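PDB 4MBO: serine-rich Repeat Adhesion Glycoprotein (Srr1) from Streptococcus agalactiae, which binds fibrinogen as a surface adhesin of the bacterium, probably through the groove between its two immunoglobulin-like domains. Local coordinates for residues V20-D26 against Q148-E154; N42-A48 against R119-W125; V62-L68 against C140-L145; Q157-P161 against V173-I177. One frame throughout, in Å; residues are numbered along the deposited sequence. Where two conformers were deposited one is given.

Contact 1: V20-D26 against Q148-E154; sequences VNIALKD and QVASIEE
V20, I22 and L24 pack on Q148, A150 and I152; the axes of strands 20-25 and 148-154 approach to 5.5 Å. The apolar contacts come first. A150 CB packs against the backbone of the other strand, 3.6 Å from A23 CA, with I22 CG2 and L24 CG also near it. L24 lays its CB against the CG2 branch of I152, at 3.8 Å. The other branch of I152 has CG1 anti to the backbone N (chi1 -163°), and its CD1 reaches on to D26 CB and CG. At the far end V20 CG1 packs on the CG of Q148, 3.6 Å away.

The two strands run nearly parallel, 7° apart, but belong to different sheets: 20-25 pairs with 43-51 and 148-157 with 139-145. The contact packs the two sheets of an immunoglobulin-like beta sandwich face to face near the edge strand 20-25.

The polar contacts are few. Water 1 donates to both L24 O and S151 O and so bridges the backbones. D26 OD2 lies only 2.5 Å from E154 OE2, with the carboxylate planes 57° apart. Such closeness suggests that one acid probably keeps a proton.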
# COMPACT_ATOMS: atom_id res chain seq x y z
N VAL A 20 6.94 6.39 -30.66
CA VAL A 20 6.77 5.99 -29.29
C VAL A 20 7.83 6.59 -28.34
O VAL A 20 9.05 6.59 -28.64
CB VAL A 20 6.84 4.45 -29.16
CG1 VAL A 20 6.75 4.04 -27.71
CG2 VAL A 20 5.77 3.77 -30.00
N ASN A 21 7.34 7.14 -27.23
CA ASN A 21 8.14 7.73 -26.17
C ASN A 21 7.63 7.10 -24.86
O ASN A 21 6.43 6.82 -24.75
CB ASN A 21 7.94 9.25 -26.12
CG ASN A 21 8.54 9.96 -27.33
OD1 ASN A 21 9.75 10.07 -27.45
ND2 ASN A 21 7.70 10.52 -28.18
N ILE A 22 8.52 6.87 -23.89
CA ILE A 22 8.10 6.39 -22.57
C ILE A 22 9.17 6.84 -21.59
O ILE A 22 10.36 6.84 -21.90
CB ILE A 22 7.87 4.85 -22.55
CG1 ILE A 22 7.26 4.45 -21.21
CG2 ILE A 22 9.16 4.07 -22.84
CD1 ILE A 22 6.67 3.06 -21.21
N ALA A 23 8.75 7.21 -20.38
CA ALA A 23 9.65 7.68 -19.37
C ALA A 23 9.10 7.47 -17.98
O ALA A 23 7.87 7.40 -17.77
CB ALA A 23 9.95 9.15 -19.55
N LEU A 24 10.05 7.26 -17.05
CA LEU A 24 9.77 7.17 -15.61
C LEU A 24 10.49 8.34 -14.96
O LEU A 24 11.69 8.57 -15.18
CB LEU A 24 10.23 5.82 -15.02
CG LEU A 24 9.36 4.64 -15.39
CD1 LEU A 24 10.10 3.35 -15.11
CD2 LEU A 24 8.01 4.66 -14.68
N LYS A 25 9.75 9.12 -14.17
CA LYS A 25 10.29 10.31 -13.54
C LYS A 25 10.01 10.38 -12.03
O LYS A 25 8.99 9.85 -11.55
CB LYS A 25 9.74 11.54 -14.26
CG LYS A 25 10.22 11.64 -15.71
CD LYS A 25 9.42 12.63 -16.57
CE LYS A 25 9.77 12.41 -18.04
NZ LYS A 25 8.73 12.86 -19.01
N ASP A 26 10.91 11.04 -11.32
CA ASP A 26 10.83 11.15 -9.85
C ASP A 26 10.95 12.60 -9.35
O ASP A 26 11.35 12.83 -8.23
CB ASP A 26 11.91 10.27 -9.20
CG ASP A 26 13.35 10.78 -9.35
OD1 ASP A 26 13.62 11.79 -10.03
OD2 ASP A 26 14.26 10.11 -8.77
N GLN A 148 10.42 0.58 -27.00
CA GLN A 148 10.98 1.65 -26.17
C GLN A 148 10.85 1.31 -24.71
O GLN A 148 9.81 0.82 -24.28
CB GLN A 148 10.24 2.95 -26.42
CG GLN A 148 10.28 3.40 -27.88
CD GLN A 148 11.66 3.51 -28.50
OE1 GLN A 148 11.86 3.09 -29.66
NE2 GLN A 148 12.60 4.01 -27.77
N VAL A 149 11.91 1.59 -23.97
CA VAL A 149 11.96 1.24 -22.56
C VAL A 149 12.49 2.38 -21.73
O VAL A 149 13.32 3.16 -22.18
CB VAL A 149 12.90 0.00 -22.35
CG1 VAL A 149 12.74 -0.59 -20.96
CG2 VAL A 149 12.62 -1.09 -23.37
N ALA A 150 11.93 2.51 -20.53
CA ALA A 150 12.37 3.47 -19.57
C ALA A 150 12.79 2.78 -18.28
O ALA A 150 12.27 1.70 -17.95
CB ALA A 150 11.24 4.44 -19.28
N SER A 151 13.71 3.40 -17.57
CA SER A 151 14.15 2.89 -16.27
C SER A 151 14.48 4.01 -15.33
O SER A 151 14.83 5.14 -15.74
CB SER A 151 15.37 1.97 -16.41
OG SER A 151 16.58 2.72 -16.70
N ILE A 152 14.33 3.70 -14.05
CA ILE A 152 14.73 4.62 -12.99
C ILE A 152 15.07 3.77 -11.77
O ILE A 152 14.51 2.69 -11.59
CB ILE A 152 13.66 5.68 -12.69
CG1 ILE A 152 14.26 6.86 -11.90
CG2 ILE A 152 12.47 5.07 -11.98
CD1 ILE A 152 13.31 8.02 -11.80
N GLU A 153 16.02 4.25 -10.95
CA GLU A 153 16.40 3.55 -9.74
C GLU A 153 16.09 4.39 -8.50
O GLU A 153 16.35 5.60 -8.48
CB GLU A 153 17.91 3.23 -9.73
CG GLU A 153 18.33 2.19 -10.73
CD GLU A 153 19.81 1.87 -10.56
OE1 GLU A 153 20.08 0.74 -10.21
OE2 GLU A 153 20.67 2.77 -10.72
N GLU A 154 15.56 3.74 -7.47
CA GLU A 154 15.21 4.40 -6.22
C GLU A 154 15.27 3.45 -5.06
O GLU A 154 14.87 2.28 -5.22
CB GLU A 154 13.74 4.90 -6.21
CG GLU A 154 13.26 5.69 -7.40
CD GLU A 154 13.75 7.10 -7.44
OE1 GLU A 154 14.31 7.59 -6.44
OE2 GLU A 154 13.64 7.73 -8.53
O HOH W 1 14.76 7.82 -15.52

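Contact 2: N42-A48 against R119-W125; sequences NLVLNFA and RVNMPVW
L43, L45 and F47 pair with V124, M122 and V120 as the hydrogen-bonded pairs of an antiparallel ladder. In each pair both N-H groups and both carbonyls are used. The shortest of the six bonds, L45 N to M122 O, is 2.8 Å. L43 O takes a second donor, the ND2 of N42, at 2.9 Å. ND2 and V124 N come to this oxygen from opposite faces of its plane. A chi1 of 57° turns the N42 amide back over its own strand, with L43 O in the amide plane. That leaves OD1 to accept from water 2, which in turn is a weak acceptor for W125 NE1.

The CB of N42 stands over the five-membered ring of W125, 3.6 Å from its centroid and 14° off the normal. On the face of V44 and P123, the OD1 of N121 lies beside the CB of N46. The N46 OD1 itself is bonded to K25 of strand 20-25. Farther along, A48 CB covers one face of the R119 guanidinium.

The other face is apolar. V120 CB lies over the F47 ring, 3.8 Å from its centroid, and M122 CE comes to the ring edge. L45 CB packs on V124 CG1 at 3.9 Å. L45 and F47 touch strand 59-64, V120 and M122 strand 101-106, as expected of the inward face of an immunoglobulin-like beta sandwich.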
# COMPACT_ATOMS: atom_id res chain seq x y z
N ASN A 42 5.34 8.66 -4.83
CA ASN A 42 5.21 7.74 -5.93
C ASN A 42 6.06 8.26 -7.07
O ASN A 42 6.63 9.37 -6.98
CB ASN A 42 3.73 7.57 -6.35
CG ASN A 42 3.05 8.87 -6.73
OD1 ASN A 42 2.32 9.45 -5.91
ND2 ASN A 42 3.32 9.38 -7.92
N LEU A 43 6.19 7.44 -8.09
CA LEU A 43 6.88 7.79 -9.33
C LEU A 43 5.83 8.19 -10.34
O LEU A 43 4.63 8.07 -10.10
CB LEU A 43 7.68 6.61 -9.84
CG LEU A 43 8.79 6.13 -8.90
CD1 LEU A 43 9.40 4.83 -9.39
CD2 LEU A 43 9.85 7.21 -8.68
N VAL A 44 6.28 8.70 -11.49
CA VAL A 44 5.36 9.10 -12.54
C VAL A 44 5.77 8.43 -13.85
O VAL A 44 6.95 8.45 -14.25
CB VAL A 44 5.33 10.64 -12.71
CG1 VAL A 44 4.41 10.99 -13.88
CG2 VAL A 44 4.78 11.31 -11.43
N LEU A 45 4.81 7.81 -14.49
CA LEU A 45 4.98 7.20 -15.80
C LEU A 45 4.33 8.05 -16.87
O LEU A 45 3.18 8.47 -16.73
CB LEU A 45 4.30 5.83 -15.81
CG LEU A 45 4.19 5.11 -17.17
CD1 LEU A 45 5.58 4.79 -17.72
CD2 LEU A 45 3.36 3.85 -17.03
N ASN A 46 5.05 8.29 -17.96
CA ASN A 46 4.40 8.92 -19.08
C ASN A 46 4.80 8.24 -20.38
O ASN A 46 5.90 7.68 -20.51
CB ASN A 46 4.67 10.40 -19.16
CG ASN A 46 6.04 10.71 -19.63
OD1 ASN A 46 6.98 10.69 -18.87
ND2 ASN A 46 6.16 11.06 -20.92
N PHE A 47 3.87 8.23 -21.33
CA PHE A 47 4.14 7.67 -22.64
C PHE A 47 3.29 8.38 -23.68
O PHE A 47 2.28 9.01 -23.35
CB PHE A 47 3.93 6.14 -22.67
CG PHE A 47 2.56 5.68 -22.30
CD1 PHE A 47 1.57 5.56 -23.27
CD2 PHE A 47 2.27 5.33 -20.99
CE1 PHE A 47 0.29 5.13 -22.92
CE2 PHE A 47 1.00 4.89 -20.64
CZ PHE A 47 0.03 4.80 -21.60
N ALA A 48 3.70 8.25 -24.94
CA ALA A 48 2.96 8.86 -26.02
C ALA A 48 3.34 8.16 -27.31
O ALA A 48 4.42 7.55 -27.41
CB ALA A 48 3.31 10.34 -26.12
N ARG A 119 -1.44 10.20 -25.49
CA ARG A 119 -0.48 10.74 -24.54
C ARG A 119 -1.06 10.50 -23.16
O ARG A 119 -2.20 10.86 -22.90
CB ARG A 119 -0.28 12.25 -24.77
CG ARG A 119 0.80 12.89 -23.92
CD ARG A 119 1.17 14.30 -24.41
NE ARG A 119 1.60 14.24 -25.81
CZ ARG A 119 2.83 13.89 -26.20
NH1 ARG A 119 3.80 13.68 -25.30
NH2 ARG A 119 3.08 13.76 -27.48
N VAL A 120 -0.25 9.92 -22.28
CA VAL A 120 -0.68 9.59 -20.94
C VAL A 120 0.38 9.87 -19.89
O VAL A 120 1.60 9.67 -20.14
CB VAL A 120 -0.99 8.06 -20.88
CG1 VAL A 120 -1.33 7.60 -19.45
CG2 VAL A 120 -2.12 7.70 -21.82
N ASN A 121 -0.09 10.38 -18.74
CA ASN A 121 0.69 10.56 -17.53
C ASN A 121 -0.09 9.85 -16.43
O ASN A 121 -1.32 9.91 -16.39
CB ASN A 121 0.79 12.03 -17.13
CG ASN A 121 1.63 12.84 -18.08
OD1 ASN A 121 2.84 12.60 -18.23
ND2 ASN A 121 1.03 13.84 -18.67
N MET A 122 0.61 9.10 -15.58
CA MET A 122 -0.08 8.50 -14.44
C MET A 122 0.92 8.17 -13.33
O MET A 122 2.12 7.95 -13.59
CB MET A 122 -0.79 7.22 -14.84
CG MET A 122 0.16 6.08 -15.01
SD MET A 122 -0.66 4.51 -15.40
CE MET A 122 -1.06 4.90 -17.06
N PRO A 123 0.44 8.16 -12.08
CA PRO A 123 1.32 7.72 -11.01
C PRO A 123 1.52 6.20 -11.03
O PRO A 123 0.62 5.43 -11.39
CB PRO A 123 0.59 8.15 -9.73
CG PRO A 123 -0.82 8.17 -10.12
CD PRO A 123 -0.85 8.64 -11.56
N VAL A 124 2.72 5.80 -10.68
CA VAL A 124 3.05 4.38 -10.48
C VAL A 124 3.84 4.29 -9.18
O VAL A 124 4.54 5.21 -8.80
CB VAL A 124 3.82 3.74 -11.63
CG1 VAL A 124 2.97 3.65 -12.89
CG2 VAL A 124 5.13 4.43 -11.92
N TRP A 125 3.71 3.14 -8.50
CA TRP A 125 4.33 2.92 -7.22
C TRP A 125 5.20 1.68 -7.20
O TRP A 125 4.84 0.66 -7.82
CB TRP A 125 3.24 2.66 -6.17
CG TRP A 125 2.44 3.82 -5.72
CD1 TRP A 125 2.61 4.51 -4.55
CD2 TRP A 125 1.33 4.41 -6.38
NE1 TRP A 125 1.68 5.49 -4.45
CE2 TRP A 125 0.86 5.45 -5.55
CE3 TRP A 125 0.64 4.13 -7.57
CZ2 TRP A 125 -0.22 6.26 -5.89
CZ3 TRP A 125 -0.46 4.93 -7.90
CH2 TRP A 125 -0.87 5.97 -7.06
O HOH W 2 0.84 8.63 -3.25

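Contact 3: V62-L68 against C140-L145; sequences VKLSDNL and CFTATL
K63 and T144 form an antiparallel hydrogen-bonded pair, with the axes of strands 62-64 and 140-145 at 162° and 4.6 Å apart at the closest. This is a sheet pairing of the immunoglobulin-like beta sandwich, and it runs out into a type I turn from S65 to L68. S65 N still bonds T142 O, at 3.0 Å. From there side chains of the turn take over the role of the backbone.

The OG of S65 accepts from T142 N along an almost straight line, 176° at the hydrogen. It also donates to OD1 of N67, 2.7 Å away, so two bonds grip the hydroxyl. Its position between the backbone N and the carbonyl carbon (chi1 52°) brings it to both partners.

On the inward face, L64 CD2 meets A143 CB and V62 CG2 meets L145 CD1. L45 and F47 of strand 43-51 pack on this layer from the opposing sheet. The F141 ring lies against the turn, where its CD1 touches L68 CD1 at 3.9 Å and N67 O lies in the ring plane at its edge. The N67 side chain crosses that of F141 at about a right angle, and its ND2 donates to C140 O, 2.8 Å away, with the oxygen in the amide plane.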
# COMPACT_ATOMS: atom_id res chain seq x y z
N VAL A 62 1.27 -1.60 -22.20
CA VAL A 62 2.42 -0.97 -21.51
C VAL A 62 2.86 -1.96 -20.42
O VAL A 62 2.08 -2.30 -19.54
CB VAL A 62 2.05 0.38 -20.92
CG1 VAL A 62 3.21 0.96 -20.12
CG2 VAL A 62 1.62 1.33 -22.01
N LYS A 63 4.08 -2.43 -20.52
CA LYS A 63 4.59 -3.44 -19.58
C LYS A 63 5.37 -2.79 -18.46
O LYS A 63 6.24 -1.99 -18.71
CB LYS A 63 5.46 -4.42 -20.34
CG LYS A 63 4.77 -5.05 -21.55
CD LYS A 63 5.81 -5.90 -22.28
CE LYS A 63 5.30 -6.46 -23.57
NZ LYS A 63 6.40 -7.34 -24.08
N LEU A 64 5.06 -3.16 -17.21
CA LEU A 64 5.82 -2.67 -16.08
C LEU A 64 6.63 -3.85 -15.48
O LEU A 64 6.29 -5.02 -15.63
CB LEU A 64 4.90 -2.11 -14.98
CG LEU A 64 3.84 -1.10 -15.41
CD1 LEU A 64 3.00 -0.71 -14.20
CD2 LEU A 64 4.50 0.09 -16.08
N SER A 65 7.73 -3.52 -14.83
CA SER A 65 8.49 -4.51 -14.11
C SER A 65 7.66 -5.07 -12.96
O SER A 65 6.67 -4.46 -12.56
CB SER A 65 9.82 -3.89 -13.64
OG SER A 65 9.65 -2.66 -12.92
N ASP A 66 8.04 -6.25 -12.48
CA ASP A 66 7.29 -6.92 -11.43
C ASP A 66 7.19 -6.15 -10.14
O ASP A 66 6.37 -6.49 -9.30
CB ASP A 66 7.96 -8.25 -11.05
CG ASP A 66 7.76 -9.32 -12.04
OD1 ASP A 66 7.21 -9.11 -13.12
OD2 ASP A 66 8.19 -10.46 -11.69
N ASN A 67 8.05 -5.17 -9.95
CA ASN A 67 8.04 -4.43 -8.71
C ASN A 67 7.36 -3.09 -8.82
O ASN A 67 7.58 -2.24 -7.96
CB ASN A 67 9.47 -4.24 -8.21
CG ASN A 67 10.34 -3.49 -9.21
OD1 ASN A 67 9.87 -3.03 -10.25
ND2 ASN A 67 11.62 -3.35 -8.87
N LEU A 68 6.53 -2.90 -9.83
CA LEU A 68 5.88 -1.62 -10.08
C LEU A 68 4.40 -1.83 -10.36
O LEU A 68 4.06 -2.75 -11.11
CB LEU A 68 6.59 -0.99 -11.28
CG LEU A 68 6.41 0.47 -11.62
CD1 LEU A 68 6.95 1.35 -10.52
CD2 LEU A 68 7.10 0.79 -12.95
N CYS A 140 15.48 -1.26 -9.09
CA CYS A 140 15.36 -0.94 -10.51
C CYS A 140 13.89 -1.05 -10.97
O CYS A 140 13.24 -2.09 -10.78
CB CYS A 140 16.27 -1.92 -11.28
SG CYS A 140 15.86 -2.13 -13.02
N PHE A 141 13.36 0.02 -11.54
CA PHE A 141 11.97 0.10 -12.03
C PHE A 141 11.99 0.38 -13.51
O PHE A 141 12.69 1.25 -13.94
CB PHE A 141 11.18 1.17 -11.29
CG PHE A 141 11.20 1.01 -9.81
CD1 PHE A 141 10.36 0.10 -9.19
CD2 PHE A 141 12.07 1.75 -9.03
CE1 PHE A 141 10.39 -0.09 -7.84
CE2 PHE A 141 12.10 1.57 -7.65
CZ PHE A 141 11.25 0.66 -7.07
N THR A 142 11.24 -0.39 -14.27
CA THR A 142 11.19 -0.23 -15.73
C THR A 142 9.77 -0.31 -16.30
O THR A 142 8.86 -0.86 -15.70
CB THR A 142 12.07 -1.26 -16.49
OG1 THR A 142 11.60 -2.62 -16.33
CG2 THR A 142 13.54 -1.17 -16.02
N ALA A 143 9.62 0.24 -17.49
CA ALA A 143 8.38 0.19 -18.24
C ALA A 143 8.74 0.11 -19.70
O ALA A 143 9.63 0.81 -20.16
CB ALA A 143 7.52 1.40 -17.96
N THR A 144 7.97 -0.67 -20.44
CA THR A 144 8.19 -0.89 -21.87
C THR A 144 6.93 -0.67 -22.69
O THR A 144 5.86 -1.09 -22.30
CB THR A 144 8.65 -2.35 -22.11
OG1 THR A 144 9.92 -2.56 -21.47
CG2 THR A 144 8.81 -2.66 -23.58
N LEU A 145 7.09 -0.01 -23.84
CA LEU A 145 6.00 0.13 -24.78
C LEU A 145 6.62 -0.18 -26.15
O LEU A 145 7.42 0.58 -26.66
CB LEU A 145 5.35 1.53 -24.73
CG LEU A 145 4.24 1.75 -25.77
CD1 LEU A 145 3.13 0.71 -25.73
CD2 LEU A 145 3.64 3.12 -25.52

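Contact 4: Q157-P161 against V173-I177; sequences QYNSP and VRSRI
The linker from strand 148-157 to strand 162-165 probably forms the junction between the two immunoglobulin-like domains of the adhesin, and here its P161 end comes up to strand 169-181. Two arginines of that strand, R174 and R176, reach across to it.

R174 makes the polar link. Its NH1 donates to N159 O at 2.8 Å. The oxygen lies in the guanidinium plane and the donor in the carbonyl plane, so the two flat groups meet edge to edge. The chain of R174 starts out with CG anti to the backbone N and bends at chi3 (55°), which turns the guanidinium along the linker. P161 then covers one of its faces: CG stands 3.9 Å above the plane, and CD is 3.8 Å from NH1. Beyond the linker, NH2 is held by a salt bridge to D242 and a bond to Q192. The group thus has partners on more than one edge and is probably fixed in rotation.

R176 runs extended to its NE beside Y158. The ring and guanidinium planes stand 83° apart. The edge of the tyrosine ring, at CE1, faces the flat side of the guanidinium. R176 NE forms a salt bridge with D38, whose carboxylate also accepts from the backbone N-H of N159. The hydroxyl of Y158 bonds I131 O.

At the far end P161 CA approaches V173 O to 3.5 Å. At the other end, Y158 CE1 sits over one face of the R176 guanidinium, 3.8 Å from NH1.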
# COMPACT_ATOMS: atom_id res chain seq x y z
N GLN A 157 11.58 3.40 1.05
CA GLN A 157 11.63 3.57 2.49
C GLN A 157 10.26 3.55 3.12
O GLN A 157 9.32 4.12 2.61
CB GLN A 157 12.30 4.92 2.78
CG GLN A 157 12.22 5.38 4.22
CD GLN A 157 12.92 6.71 4.41
OE1 GLN A 157 14.13 6.80 4.28
NE2 GLN A 157 12.15 7.74 4.71
N TYR A 158 10.19 2.87 4.25
CA TYR A 158 9.01 2.83 5.08
C TYR A 158 9.42 3.36 6.46
O TYR A 158 10.61 3.37 6.82
CB TYR A 158 8.52 1.42 5.27
CG TYR A 158 8.00 0.74 4.03
CD1 TYR A 158 6.67 0.86 3.65
CD2 TYR A 158 8.82 -0.08 3.25
CE1 TYR A 158 6.17 0.23 2.51
CE2 TYR A 158 8.34 -0.71 2.12
CZ TYR A 158 7.01 -0.58 1.77
OH TYR A 158 6.50 -1.18 0.64
N ASN A 159 8.47 3.89 7.21
CA ASN A 159 8.79 4.37 8.54
C ASN A 159 9.17 3.27 9.51
O ASN A 159 8.72 2.13 9.38
CB ASN A 159 7.61 5.13 9.12
CG ASN A 159 7.49 6.52 8.56
OD1 ASN A 159 8.43 7.06 7.95
ND2 ASN A 159 6.34 7.12 8.77
N SER A 160 10.01 3.62 10.49
CA SER A 160 10.44 2.68 11.52
C SER A 160 9.47 2.67 12.71
O SER A 160 8.75 3.62 12.92
CB SER A 160 11.84 3.02 12.04
OG SER A 160 12.79 2.88 11.01
N PRO A 161 9.47 1.59 13.48
CA PRO A 161 8.62 1.56 14.67
C PRO A 161 8.95 2.56 15.75
O PRO A 161 10.08 3.07 15.80
CB PRO A 161 8.83 0.14 15.20
CG PRO A 161 9.18 -0.65 13.99
CD PRO A 161 10.04 0.27 13.18
N VAL A 173 6.00 -0.51 18.70
CA VAL A 173 4.77 -0.63 17.92
C VAL A 173 4.88 0.15 16.62
O VAL A 173 5.66 1.12 16.50
CB VAL A 173 3.57 -0.09 18.78
CG1 VAL A 173 3.65 1.44 18.91
CG2 VAL A 173 2.21 -0.51 18.24
N ARG A 174 4.08 -0.26 15.65
CA ARG A 174 3.98 0.45 14.36
C ARG A 174 2.62 0.19 13.75
O ARG A 174 2.05 -0.87 13.98
CB ARG A 174 5.11 0.05 13.40
CG ARG A 174 5.10 0.81 12.09
CD ARG A 174 6.35 0.53 11.26
NE ARG A 174 6.54 -0.90 11.04
CZ ARG A 174 7.57 -1.43 10.38
NH1 ARG A 174 8.50 -0.63 9.84
NH2 ARG A 174 7.69 -2.75 10.27
N SER A 175 2.06 1.14 13.01
CA SER A 175 0.79 0.92 12.35
C SER A 175 0.80 1.55 10.98
O SER A 175 1.66 2.35 10.71
CB SER A 175 -0.35 1.44 13.18
OG SER A 175 -0.24 2.87 13.29
N ARG A 176 -0.14 1.16 10.14
CA ARG A 176 -0.20 1.67 8.76
C ARG A 176 -1.57 1.44 8.14
O ARG A 176 -2.17 0.40 8.31
CB ARG A 176 0.87 0.92 7.95
CG ARG A 176 1.16 1.46 6.58
CD ARG A 176 2.35 0.73 5.96
NE ARG A 176 2.75 1.49 4.80
CZ ARG A 176 2.45 1.20 3.56
NH1 ARG A 176 2.80 2.06 2.62
NH2 ARG A 176 1.78 0.10 3.22
N ILE A 177 -2.07 2.44 7.39
CA ILE A 177 -3.22 2.24 6.57
C ILE A 177 -2.60 1.67 5.31
O ILE A 177 -1.84 2.36 4.59
CB ILE A 177 -3.96 3.55 6.29
CG1 ILE A 177 -4.52 4.09 7.60
CG2 ILE A 177 -5.01 3.31 5.25
CD1 ILE A 177 -5.22 5.43 7.52

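In the fold
Contacts 1, 2 and 3 build one domain, while contact 4 lies at the passage to the next. Contact 2 belongs to one sheet of the sandwich and contact 3 to the other; contact 1 spans both. Its centre is 9 Å from each of theirs. K25 N bonds V44 O at 2.9 Å, and A150 N bonds A143 O at the same distance. Between contacts 2 and 3 the core closes where F47 CZ meets V62 CG2. Contact 4 is centred 26 to 29 Å from the others, but strand 148-157 leads straight into it. Bound calcium ions lie about 4 Å from the N42 side chain and about 6 Å from that of R174.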